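Local coordinates for sugar ABC transporter, sugar-binding protein (Streptococcus pneumoniae, PDB 2HEU) that probably captures sugars such as raffinose outside the cell and delivers them to a membrane-bound ABC importer, at residues 23-28 with 74-79; 36-41 with 309-314; 119-124 with 293-298. One frame throughout, in Å; residues are numbered along the deposited sequence.

Interaction 1 of 3, residues 23-28 with 74-79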
loop_
_atom_site.group_PDB
_atom_site.type_symbol
_atom_site.label_atom_id
_atom_site.label_comp_id
_atom_site.label_asym_id
_atom_site.label_seq_id
_atom_site.Cartn_x
_atom_site.Cartn_y
_atom_site.Cartn_z
ATOM N N TYR A 23 12.626 -2.554 -19.424
ATOM C CA TYR A 23 11.874 -2.662 -18.145
ATOM C C TYR A 23 11.799 -1.255 -17.593
ATOM O O TYR A 23 12.818 -0.668 -17.171
ATOM C CB TYR A 23 12.537 -3.629 -17.165
ATOM C CG TYR A 23 11.931 -3.496 -15.806
ATOM C CD1 TYR A 23 10.570 -3.532 -15.609
ATOM C CD2 TYR A 23 12.725 -3.235 -14.690
ATOM C CE1 TYR A 23 10.028 -3.307 -14.347
ATOM C CE2 TYR A 23 12.166 -3.013 -13.440
ATOM C CZ TYR A 23 10.811 -3.031 -13.287
ATOM O OH TYR A 23 10.221 -2.743 -12.067
ATOM N N PHE A 24 10.574 -0.710 -17.571
ATOM C CA PHE A 24 10.347 0.664 -17.058
ATOM C C PHE A 24 10.027 0.559 -15.553
ATOM O O PHE A 24 8.955 0.129 -15.167
ATOM C CB PHE A 24 9.194 1.314 -17.824
ATOM C CG PHE A 24 8.950 2.739 -17.479
ATOM C CD1 PHE A 24 9.601 3.792 -18.150
ATOM C CD2 PHE A 24 8.052 3.092 -16.457
ATOM C CE1 PHE A 24 9.331 5.149 -17.855
ATOM C CE2 PHE A 24 7.802 4.409 -16.192
ATOM C CZ PHE A 24 8.443 5.405 -16.882
ATOM N N ASN A 25 11.026 0.886 -14.739
ATOM C CA ASN A 25 10.917 0.700 -13.296
ATOM C C ASN A 25 10.349 1.932 -12.614
ATOM O O ASN A 25 10.697 3.066 -12.971
ATOM C CB ASN A 25 12.337 0.483 -12.787
ATOM C CG ASN A 25 12.349 0.112 -11.313
ATOM O OD1 ASN A 25 11.548 -0.708 -10.835
ATOM N ND2 ASN A 25 13.329 0.621 -10.592
ATOM N N GLN A 26 9.573 1.726 -11.574
ATOM C CA GLN A 26 9.141 2.821 -10.682
ATOM C C GLN A 26 9.700 2.603 -9.245
ATOM O O GLN A 26 9.592 3.507 -8.431
ATOM C CB GLN A 26 7.662 3.076 -10.653
ATOM C CG GLN A 26 7.155 3.495 -12.039
ATOM C CD GLN A 26 5.825 4.114 -12.009
ATOM O OE1 GLN A 26 5.663 5.230 -11.382
ATOM N NE2 GLN A 26 4.874 3.543 -12.678
ATOM N N LYS A 27 10.343 1.479 -8.930
ATOM C CA LYS A 27 10.822 1.287 -7.569
ATOM C C LYS A 27 12.297 1.671 -7.549
ATOM O O LYS A 27 13.215 0.844 -7.562
ATOM C CB LYS A 27 10.611 -0.156 -7.208
ATOM C CG LYS A 27 10.876 -0.474 -5.767
ATOM C CD LYS A 27 9.762 -0.135 -4.772
ATOM C CE LYS A 27 10.149 -0.418 -3.334
ATOM N NZ LYS A 27 9.093 0.092 -2.441
ATOM N N LYS A 28 12.529 2.982 -7.620
ATOM C CA LYS A 28 13.866 3.533 -7.811
ATOM C C LYS A 28 14.749 3.050 -6.732
ATOM O O LYS A 28 15.929 2.781 -6.991
ATOM C CB LYS A 28 13.868 5.029 -7.701
ATOM C CG LYS A 28 13.162 5.627 -8.776
ATOM C CD LYS A 28 13.203 7.169 -8.814
ATOM C CE LYS A 28 12.960 7.676 -10.213
ATOM N NZ LYS A 28 11.799 7.180 -10.851
ATOM N N VAL A 74 8.114 -4.075 -20.701
ATOM C CA VAL A 74 7.654 -4.492 -19.386
ATOM C C VAL A 74 7.578 -3.239 -18.557
ATOM O O VAL A 74 8.520 -2.467 -18.507
ATOM C CB VAL A 74 8.591 -5.518 -18.746
ATOM C CG1 VAL A 74 8.020 -5.970 -17.381
ATOM C CG2 VAL A 74 8.743 -6.783 -19.649
ATOM N N VAL A 75 6.415 -3.025 -17.909
ATOM C CA VAL A 75 6.152 -1.796 -17.172
ATOM C C VAL A 75 5.827 -2.088 -15.741
ATOM O O VAL A 75 4.915 -2.846 -15.444
ATOM C CB VAL A 75 4.930 -1.061 -17.817
ATOM C CG1 VAL A 75 4.649 0.247 -17.097
ATOM C CG2 VAL A 75 5.213 -0.783 -19.309
ATOM N N ASN A 76 6.550 -1.421 -14.842
ATOM C CA ASN A 76 6.122 -1.385 -13.409
ATOM C C ASN A 76 5.000 -0.317 -13.371
ATOM O O ASN A 76 5.286 0.865 -13.544
ATOM C CB ASN A 76 7.305 -1.037 -12.548
ATOM C CG ASN A 76 7.034 -0.909 -11.070
ATOM O OD1 ASN A 76 5.952 -1.403 -10.539
ATOM N ND2 ASN A 76 7.908 -0.328 -10.411
ATOM N N ILE A 77 3.782 -0.750 -13.126
ATOM C CA ILE A 77 2.610 0.130 -13.038
ATOM C C ILE A 77 1.824 -0.342 -11.846
ATOM O O ILE A 77 1.655 -1.555 -11.640
ATOM C CB ILE A 77 1.814 0.107 -14.373
ATOM C CG1 ILE A 77 0.632 1.075 -14.253
ATOM C CG2 ILE A 77 1.383 -1.274 -14.782
ATOM C CD1 ILE A 77 -0.135 1.239 -15.622
ATOM N N TYR A 78 1.331 0.588 -11.048
ATOM C CA TYR A 78 0.643 0.220 -9.827
ATOM C C TYR A 78 -0.773 -0.183 -10.205
ATOM O O TYR A 78 -1.521 0.553 -10.859
ATOM C CB TYR A 78 0.685 1.406 -8.851
ATOM C CG TYR A 78 2.054 1.830 -8.521
ATOM C CD1 TYR A 78 2.947 0.942 -7.903
ATOM C CD2 TYR A 78 2.554 3.065 -8.833
ATOM C CE1 TYR A 78 4.236 1.265 -7.640
ATOM C CE2 TYR A 78 3.864 3.466 -8.520
ATOM C CZ TYR A 78 4.735 2.555 -7.971
ATOM O OH TYR A 78 5.994 2.894 -7.673
ATOM N N PRO A 79 -1.179 -1.406 -9.826
ATOM C CA PRO A 79 -2.363 -1.996 -10.444
ATOM C C PRO A 79 -3.665 -1.413 -9.960
ATOM O O PRO A 79 -4.703 -1.635 -10.638
ATOM C CB PRO A 79 -2.211 -3.491 -10.193
ATOM C CG PRO A 79 -1.418 -3.560 -8.926
ATOM C CD PRO A 79 -0.398 -2.394 -9.020
#

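Interaction 2 of 3, residues 36-41 with 309-314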
loop_
_atom_site.group_PDB
_atom_site.type_symbol
_atom_site.label_atom_id
_atom_site.label_comp_id
_atom_site.label_asym_id
_atom_site.label_seq_id
_atom_site.Cartn_x
_atom_site.Cartn_y
_atom_site.Cartn_z
ATOM N N GLU A 36 20.848 -6.264 -10.603
ATOM C CA GLU A 36 21.480 -7.507 -10.281
ATOM C C GLU A 36 20.700 -8.721 -10.743
ATOM O O GLU A 36 21.243 -9.556 -11.438
ATOM C CB GLU A 36 21.720 -7.618 -8.753
ATOM C CG GLU A 36 22.875 -6.714 -8.281
ATOM C CD GLU A 36 22.981 -6.621 -6.742
ATOM O OE1 GLU A 36 22.117 -7.149 -6.003
ATOM O OE2 GLU A 36 23.928 -5.966 -6.282
ATOM N N ILE A 37 19.411 -8.794 -10.375
ATOM C CA ILE A 37 18.508 -9.842 -10.830
ATOM C C ILE A 37 18.482 -9.816 -12.376
ATOM O O ILE A 37 18.421 -10.911 -12.986
ATOM C CB ILE A 37 17.119 -9.608 -10.210
ATOM C CG1 ILE A 37 17.168 -9.899 -8.729
ATOM C CG2 ILE A 37 16.041 -10.461 -10.975
ATOM C CD1 ILE A 37 15.866 -9.454 -7.980
ATOM N N THR A 38 18.463 -8.644 -12.976
ATOM C CA THR A 38 18.485 -8.597 -14.413
ATOM C C THR A 38 19.739 -9.170 -14.986
ATOM O O THR A 38 19.665 -9.903 -15.998
ATOM C CB THR A 38 18.242 -7.095 -14.855
ATOM O OG1 THR A 38 16.892 -6.692 -14.464
ATOM C CG2 THR A 38 18.357 -6.934 -16.370
ATOM N N ARG A 39 20.897 -8.944 -14.405
ATOM C CA ARG A 39 22.106 -9.663 -14.859
ATOM C C ARG A 39 22.022 -11.140 -14.638
ATOM O O ARG A 39 22.514 -11.883 -15.499
ATOM C CB ARG A 39 23.320 -9.035 -14.209
ATOM C CG ARG A 39 23.707 -7.696 -14.794
ATOM C CD ARG A 39 25.033 -7.107 -14.398
ATOM N NE ARG A 39 25.009 -6.743 -13.018
ATOM C CZ ARG A 39 24.612 -5.525 -12.588
ATOM N NH1 ARG A 39 24.272 -4.517 -13.409
ATOM N NH2 ARG A 39 24.632 -5.284 -11.330
ATOM N N ASP A 40 21.402 -11.607 -13.573
ATOM C CA ASP A 40 21.175 -13.019 -13.437
ATOM C C ASP A 40 20.323 -13.576 -14.598
ATOM O O ASP A 40 20.621 -14.653 -15.170
ATOM C CB ASP A 40 20.466 -13.350 -12.118
ATOM C CG ASP A 40 21.266 -12.985 -10.860
ATOM O OD1 ASP A 40 22.505 -12.839 -10.925
ATOM O OD2 ASP A 40 20.618 -12.890 -9.796
ATOM N N PHE A 41 19.279 -12.846 -14.976
ATOM C CA PHE A 41 18.395 -13.239 -16.100
ATOM C C PHE A 41 19.195 -13.318 -17.369
ATOM O O PHE A 41 19.060 -14.228 -18.198
ATOM C CB PHE A 41 17.261 -12.236 -16.179
ATOM C CG PHE A 41 16.386 -12.454 -17.378
ATOM C CD1 PHE A 41 15.436 -13.390 -17.429
ATOM C CD2 PHE A 41 16.541 -11.607 -18.478
ATOM C CE1 PHE A 41 14.633 -13.582 -18.512
ATOM C CE2 PHE A 41 15.675 -11.742 -19.559
ATOM C CZ PHE A 41 14.743 -12.724 -19.620
ATOM N N ASN A 309 7.792 -11.840 -21.723
ATOM C CA ASN A 309 7.182 -12.816 -20.876
ATOM C C ASN A 309 8.222 -13.607 -20.077
ATOM O O ASN A 309 8.011 -13.930 -18.923
ATOM C CB ASN A 309 6.252 -13.776 -21.646
ATOM C CG ASN A 309 4.899 -13.148 -21.875
ATOM O OD1 ASN A 309 4.654 -12.518 -22.957
ATOM N ND2 ASN A 309 4.014 -13.243 -20.955
ATOM N N ALA A 310 9.371 -13.905 -20.681
ATOM C CA ALA A 310 10.412 -14.626 -19.954
ATOM C C ALA A 310 10.909 -13.755 -18.817
ATOM O O ALA A 310 11.262 -14.341 -17.756
ATOM C CB ALA A 310 11.583 -14.983 -20.915
ATOM N N PHE A 311 11.037 -12.479 -19.016
ATOM C CA PHE A 311 11.501 -11.645 -17.897
ATOM C C PHE A 311 10.515 -11.630 -16.722
ATOM O O PHE A 311 10.906 -11.735 -15.557
ATOM C CB PHE A 311 11.815 -10.210 -18.437
ATOM C CG PHE A 311 12.437 -9.280 -17.444
ATOM C CD1 PHE A 311 13.687 -9.535 -16.982
ATOM C CD2 PHE A 311 11.766 -8.196 -16.973
ATOM C CE1 PHE A 311 14.326 -8.667 -16.135
ATOM C CE2 PHE A 311 12.403 -7.372 -16.062
ATOM C CZ PHE A 311 13.678 -7.586 -15.645
ATOM N N VAL A 312 9.230 -11.494 -17.069
ATOM C CA VAL A 312 8.186 -11.535 -16.038
ATOM C C VAL A 312 8.202 -12.919 -15.326
ATOM O O VAL A 312 8.173 -13.000 -14.089
ATOM C CB VAL A 312 6.852 -11.229 -16.614
ATOM C CG1 VAL A 312 5.723 -11.361 -15.565
ATOM C CG2 VAL A 312 6.824 -9.784 -17.204
ATOM N N GLU A 313 8.274 -14.002 -16.123
ATOM C CA GLU A 313 8.283 -15.337 -15.533
ATOM C C GLU A 313 9.454 -15.493 -14.580
ATOM O O GLU A 313 9.309 -16.095 -13.517
ATOM C CB GLU A 313 8.311 -16.384 -16.646
ATOM C CG GLU A 313 8.226 -17.792 -16.085
ATOM C CD GLU A 313 9.523 -18.452 -15.796
ATOM O OE1 GLU A 313 10.441 -18.362 -16.654
ATOM O OE2 GLU A 313 9.594 -19.190 -14.793
ATOM N N TYR A 314 10.623 -15.022 -14.950
ATOM C CA TYR A 314 11.780 -15.176 -14.154
ATOM C C TYR A 314 11.551 -14.601 -12.742
ATOM O O TYR A 314 11.914 -15.245 -11.737
ATOM C CB TYR A 314 13.009 -14.439 -14.823
ATOM C CG TYR A 314 14.298 -14.683 -14.177
ATOM C CD1 TYR A 314 15.001 -13.711 -13.513
ATOM C CD2 TYR A 314 14.910 -15.925 -14.264
ATOM C CE1 TYR A 314 16.203 -13.921 -12.971
ATOM C CE2 TYR A 314 16.166 -16.173 -13.717
ATOM C CZ TYR A 314 16.790 -15.174 -13.057
ATOM O OH TYR A 314 17.999 -15.374 -12.426
HETATM O O HOH W 1 18.159 -14.171 -9.819
#

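Interaction 3 of 3, residues 119-124 with 293-298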
loop_
_atom_site.group_PDB
_atom_site.type_symbol
_atom_site.label_atom_id
_atom_site.label_comp_id
_atom_site.label_asym_id
_atom_site.label_seq_id
_atom_site.Cartn_x
_atom_site.Cartn_y
_atom_site.Cartn_z
ATOM N N VAL A 119 -6.717 -10.575 -16.167
ATOM C CA VAL A 119 -5.600 -10.077 -15.437
ATOM C C VAL A 119 -4.541 -9.533 -16.364
ATOM O O VAL A 119 -4.080 -10.192 -17.279
ATOM C CB VAL A 119 -4.997 -11.224 -14.540
ATOM C CG1 VAL A 119 -3.670 -10.808 -13.926
ATOM C CG2 VAL A 119 -6.003 -11.659 -13.516
ATOM N N TYR A 120 -4.092 -8.285 -16.079
ATOM C CA TYR A 120 -3.124 -7.602 -16.845
ATOM C C TYR A 120 -1.870 -7.240 -16.112
ATOM O O TYR A 120 -1.024 -6.520 -16.689
ATOM C CB TYR A 120 -3.761 -6.302 -17.441
ATOM C CG TYR A 120 -4.903 -6.542 -18.407
ATOM C CD1 TYR A 120 -4.644 -6.817 -19.765
ATOM C CD2 TYR A 120 -6.206 -6.574 -17.989
ATOM C CE1 TYR A 120 -5.643 -7.039 -20.698
ATOM C CE2 TYR A 120 -7.201 -6.812 -18.897
ATOM C CZ TYR A 120 -6.930 -7.096 -20.232
ATOM O OH TYR A 120 -7.938 -7.282 -21.146
ATOM N N ASN A 121 -1.720 -7.659 -14.860
ATOM C CA ASN A 121 -0.598 -7.206 -14.062
ATOM C C ASN A 121 -0.242 -8.302 -13.100
ATOM O O ASN A 121 -1.171 -8.940 -12.521
ATOM C CB ASN A 121 -0.966 -5.903 -13.348
ATOM C CG ASN A 121 0.079 -5.319 -12.486
ATOM O OD1 ASN A 121 0.258 -5.713 -11.353
ATOM N ND2 ASN A 121 0.799 -4.308 -13.045
ATOM N N VAL A 122 1.023 -8.551 -12.877
ATOM C CA VAL A 122 1.529 -9.480 -11.848
ATOM C C VAL A 122 1.954 -8.678 -10.624
ATOM O O VAL A 122 2.973 -7.940 -10.697
ATOM C CB VAL A 122 2.763 -10.295 -12.344
ATOM C CG1 VAL A 122 3.198 -11.240 -11.314
ATOM C CG2 VAL A 122 2.377 -11.012 -13.678
ATOM N N PRO A 123 1.175 -8.727 -9.545
ATOM C CA PRO A 123 1.640 -8.021 -8.328
ATOM C C PRO A 123 2.595 -8.966 -7.603
ATOM O O PRO A 123 2.168 -9.992 -7.083
ATOM C CB PRO A 123 0.323 -7.666 -7.566
ATOM C CG PRO A 123 -0.828 -8.227 -8.469
ATOM C CD PRO A 123 -0.196 -9.243 -9.351
ATOM N N PHE A 124 3.879 -8.670 -7.655
ATOM C CA PHE A 124 4.900 -9.436 -6.919
ATOM C C PHE A 124 4.888 -9.061 -5.475
ATOM O O PHE A 124 5.074 -9.944 -4.624
ATOM C CB PHE A 124 6.305 -9.150 -7.503
ATOM C CG PHE A 124 6.468 -9.555 -8.921
ATOM C CD1 PHE A 124 6.826 -10.825 -9.232
ATOM C CD2 PHE A 124 6.229 -8.675 -9.994
ATOM C CE1 PHE A 124 7.005 -11.230 -10.542
ATOM C CE2 PHE A 124 6.378 -9.064 -11.281
ATOM C CZ PHE A 124 6.765 -10.339 -11.558
ATOM N N ASP A 293 2.996 -3.121 -5.472
ATOM C CA ASP A 293 4.090 -2.205 -5.436
ATOM C C ASP A 293 5.082 -2.597 -6.586
ATOM O O ASP A 293 5.075 -1.943 -7.638
ATOM C CB ASP A 293 4.751 -2.239 -4.030
ATOM C CG ASP A 293 5.924 -1.302 -3.892
ATOM O OD1 ASP A 293 5.887 -0.262 -4.597
ATOM O OD2 ASP A 293 6.896 -1.521 -3.122
ATOM N N LEU A 294 5.882 -3.630 -6.367
ATOM C CA LEU A 294 6.551 -4.260 -7.535
ATOM C C LEU A 294 5.521 -5.045 -8.272
ATOM O O LEU A 294 5.025 -6.073 -7.765
ATOM C CB LEU A 294 7.721 -5.120 -7.062
ATOM C CG LEU A 294 8.634 -5.558 -8.270
ATOM C CD1 LEU A 294 9.532 -4.397 -8.738
ATOM C CD2 LEU A 294 9.447 -6.787 -7.917
ATOM N N ALA A 295 5.092 -4.530 -9.415
ATOM C CA ALA A 295 3.861 -4.994 -10.075
ATOM C C ALA A 295 4.066 -4.668 -11.536
ATOM O O ALA A 295 4.271 -3.530 -11.892
ATOM C CB ALA A 295 2.634 -4.325 -9.504
ATOM N N TRP A 296 4.041 -5.722 -12.380
ATOM C CA TRP A 296 4.440 -5.584 -13.790
ATOM C C TRP A 296 3.356 -5.981 -14.741
ATOM O O TRP A 296 2.633 -6.962 -14.567
ATOM C CB TRP A 296 5.675 -6.430 -14.116
ATOM C CG TRP A 296 6.933 -6.111 -13.391
ATOM C CD1 TRP A 296 7.170 -5.028 -12.555
ATOM C CD2 TRP A 296 8.148 -6.854 -13.351
ATOM N NE1 TRP A 296 8.430 -5.083 -12.063
ATOM C CE2 TRP A 296 9.092 -6.181 -12.571
ATOM C CE3 TRP A 296 8.533 -8.040 -14.016
ATOM C CZ2 TRP A 296 10.401 -6.647 -12.366
ATOM C CZ3 TRP A 296 9.825 -8.478 -13.823
ATOM C CH2 TRP A 296 10.731 -7.797 -13.011
ATOM N N SER A 297 3.314 -5.211 -15.836
ATOM C CA SER A 297 2.469 -5.469 -17.013
ATOM C C SER A 297 3.356 -5.534 -18.280
ATOM O O SER A 297 4.496 -5.029 -18.244
ATOM C CB SER A 297 1.422 -4.379 -17.151
ATOM O OG SER A 297 0.527 -4.359 -16.045
ATOM N N ILE A 298 2.848 -6.166 -19.309
ATOM C CA ILE A 298 3.602 -6.332 -20.566
ATOM C C ILE A 298 2.892 -5.587 -21.633
ATOM O O ILE A 298 1.676 -5.688 -21.792
ATOM C CB ILE A 298 3.725 -7.813 -20.926
ATOM C CG1 ILE A 298 4.409 -8.623 -19.817
ATOM C CG2 ILE A 298 4.449 -7.980 -22.273
ATOM C CD1 ILE A 298 4.463 -10.105 -20.122
HETATM O O HOH W 2 0.166 -7.118 -19.139
#

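Interaction 1 of 3, residues 23-28 with 74-79
Tyr23 pairs with Val74 and Phe24 with Val75 in parallel register, their CA atoms 4.8 and 4.9 Å apart, and two straight backbone bonds close the register: Phe24 N to Val74 O and Asn76 N to Phe24 O, both 2.9 Å. Strands 19-24 and 74-76 lie side by side in the mixed sheet, and helix 58-67, which precedes strand 74-76, packs on Phe24 and Val75. On the opposite face, Tyr23 and Val74 meet, CD1 of the ring lying 3.9 Å from CG1. In Tyr23 a chi1 of 168° sets CG anti to the backbone N; at the far end of the ring OH lies 3.4 Å from Asn76 CB.

Beyond the strands the contact turns polar. Gln26 reaches across with an extended chain, and its NE2 donates to Asn76 O at 2.8 Å; the acceptor lies close to the plane of the Gln26 amide, which fixes that group's rotation. Beside it, Gln26 CB packs on Tyr78 OH at 3.4 Å. Asn25 OD1 accepts from Lys27 N at 3.1 Å in an Asx turn, with the donor above the carbonyl plane, and takes a weak bond from Tyr23 OH as well. The ammonium of Lys27 leads away to a salt bridge with Asp293. Asn76 is thus gripped through its backbone on both sides, N by Phe24 and O by Gln26, so that the pairing is carried past the strand ends by a side-chain amide.

Interaction 2 of 3, residues 36-41 with 309-314
Phe41 is inserted between Phe311 and Tyr314, and the three rings form an aromatic cluster built from two T-shaped (edge-to-face) pairs. In the first, Phe311 turns its edge to one face of Phe41, Phe311 CD1 standing over the Phe41 ring, offset toward its rim; the planes make 78° and the centroids are 5.2 Å apart. In the second, Phe41 is the edge partner: its CD1 comes within 3.7 Å of Tyr314 CG, over the tyrosine's face, with the planes at 62°. Phe41 CB adds a CH-pi contact to that same tyrosine ring, 4.1 Å from its centroid. CG of Phe41 is anti to the backbone N, and its side chain and that of Tyr314 run antiparallel past one another.

The axes of the 36-41 and 309-314 segments approach no closer than 10.9 Å, at 118°, and the large side chains span that separation. Both helices flank the central sheet of the lobe, and Phe41 and Thr38 continue onto strand 48-53.

Other apolar contacts are lighter. Phe41 CZ touches Ala310 CB at 4.1 Å, and Ile37 CG2 meets Tyr314 CE1 at 4.0 Å.

Polar groups lie round the cluster. Thr38 OG1, hydrogen-bonded to Leu34 O in its own helix, sits at the edge of the Phe311 ring near CZ. Tyr314 OH lies 3.2 Å from Asp40 CB, and a water links the two residues, donating to Asp40 OD2 and bonding to Tyr314 OH. Asp40 OD2 also forms a salt bridge with Lys323 of helix 318-328.

Interaction 3 of 3, residues 119-124 with 293-298
Val122 and Trp296 form the hydrogen-bonded antiparallel pair that adds strand 122-123 to the end of the lobe's mixed five-stranded sheet. The evidence is a pair of backbone bonds, Val122 N to Trp296 O at 2.8 Å and Trp296 N to Val122 O at 3.0 Å. Pro123 and Ala295 follow as a non-hydrogen-bonded pair, with CA-H...O support from Ala295 CA to Val122 O. Phe124 N then donates to Leu294 O, in the carbonyl plane, which extends the pairing into the loops.

Phe124 CE2 lies over a face of the Trp296 indole, 3.5 Å from CD2, in an edge-to-face arrangement with the planes at 65°. The Phe124 ring takes this position with CG beside the backbone N (chi1 -62°), and Val122 CG1 lies over one of its faces, offset toward the rim. The strand order 2-1-3-5-4, with 295-298 running against the other four, matches the class II topology of periplasmic binding proteins, whose reversed strand belongs to a chain returning from the other lobe.

At the far end Ser297 OG is held twice. It donates to Tyr120 O at 2.7 Å and accepts from Asn121 ND2 at 3.0 Å; the same ND2 makes a weak bond to Ile77 O. Asn121 OD1 instead abuts Ala295 CB at 3.3 Å, buried and without a polar partner. A water accepts from Ile298 N and probably donates to Tyr120 O.

Interactions 1 and 3 share one sheet, their centres 8 Å apart: strands 74-76 and 295-298 are neighbours, with Val75 N 2.8 Å from Ser297 O in a probable hydrogen bond. Interaction 2 lies about 14 Å from each, centre to centre, on the face bearing Tyr23, Val74 and Trp296. Phe311 joins all three, its CE2 lying 3.9 Å from Tyr23 CB and 3.5 Å from Trp296 CH2, with the Phe311 and Trp296 rings nearly parallel. Val312 CG1 also meets Val122 CG2 at 3.9 Å. No sugar is bound in this apo structure; the sodium ion, at Lys103 and Glu335, is about 12 Å from the Val122 side chain.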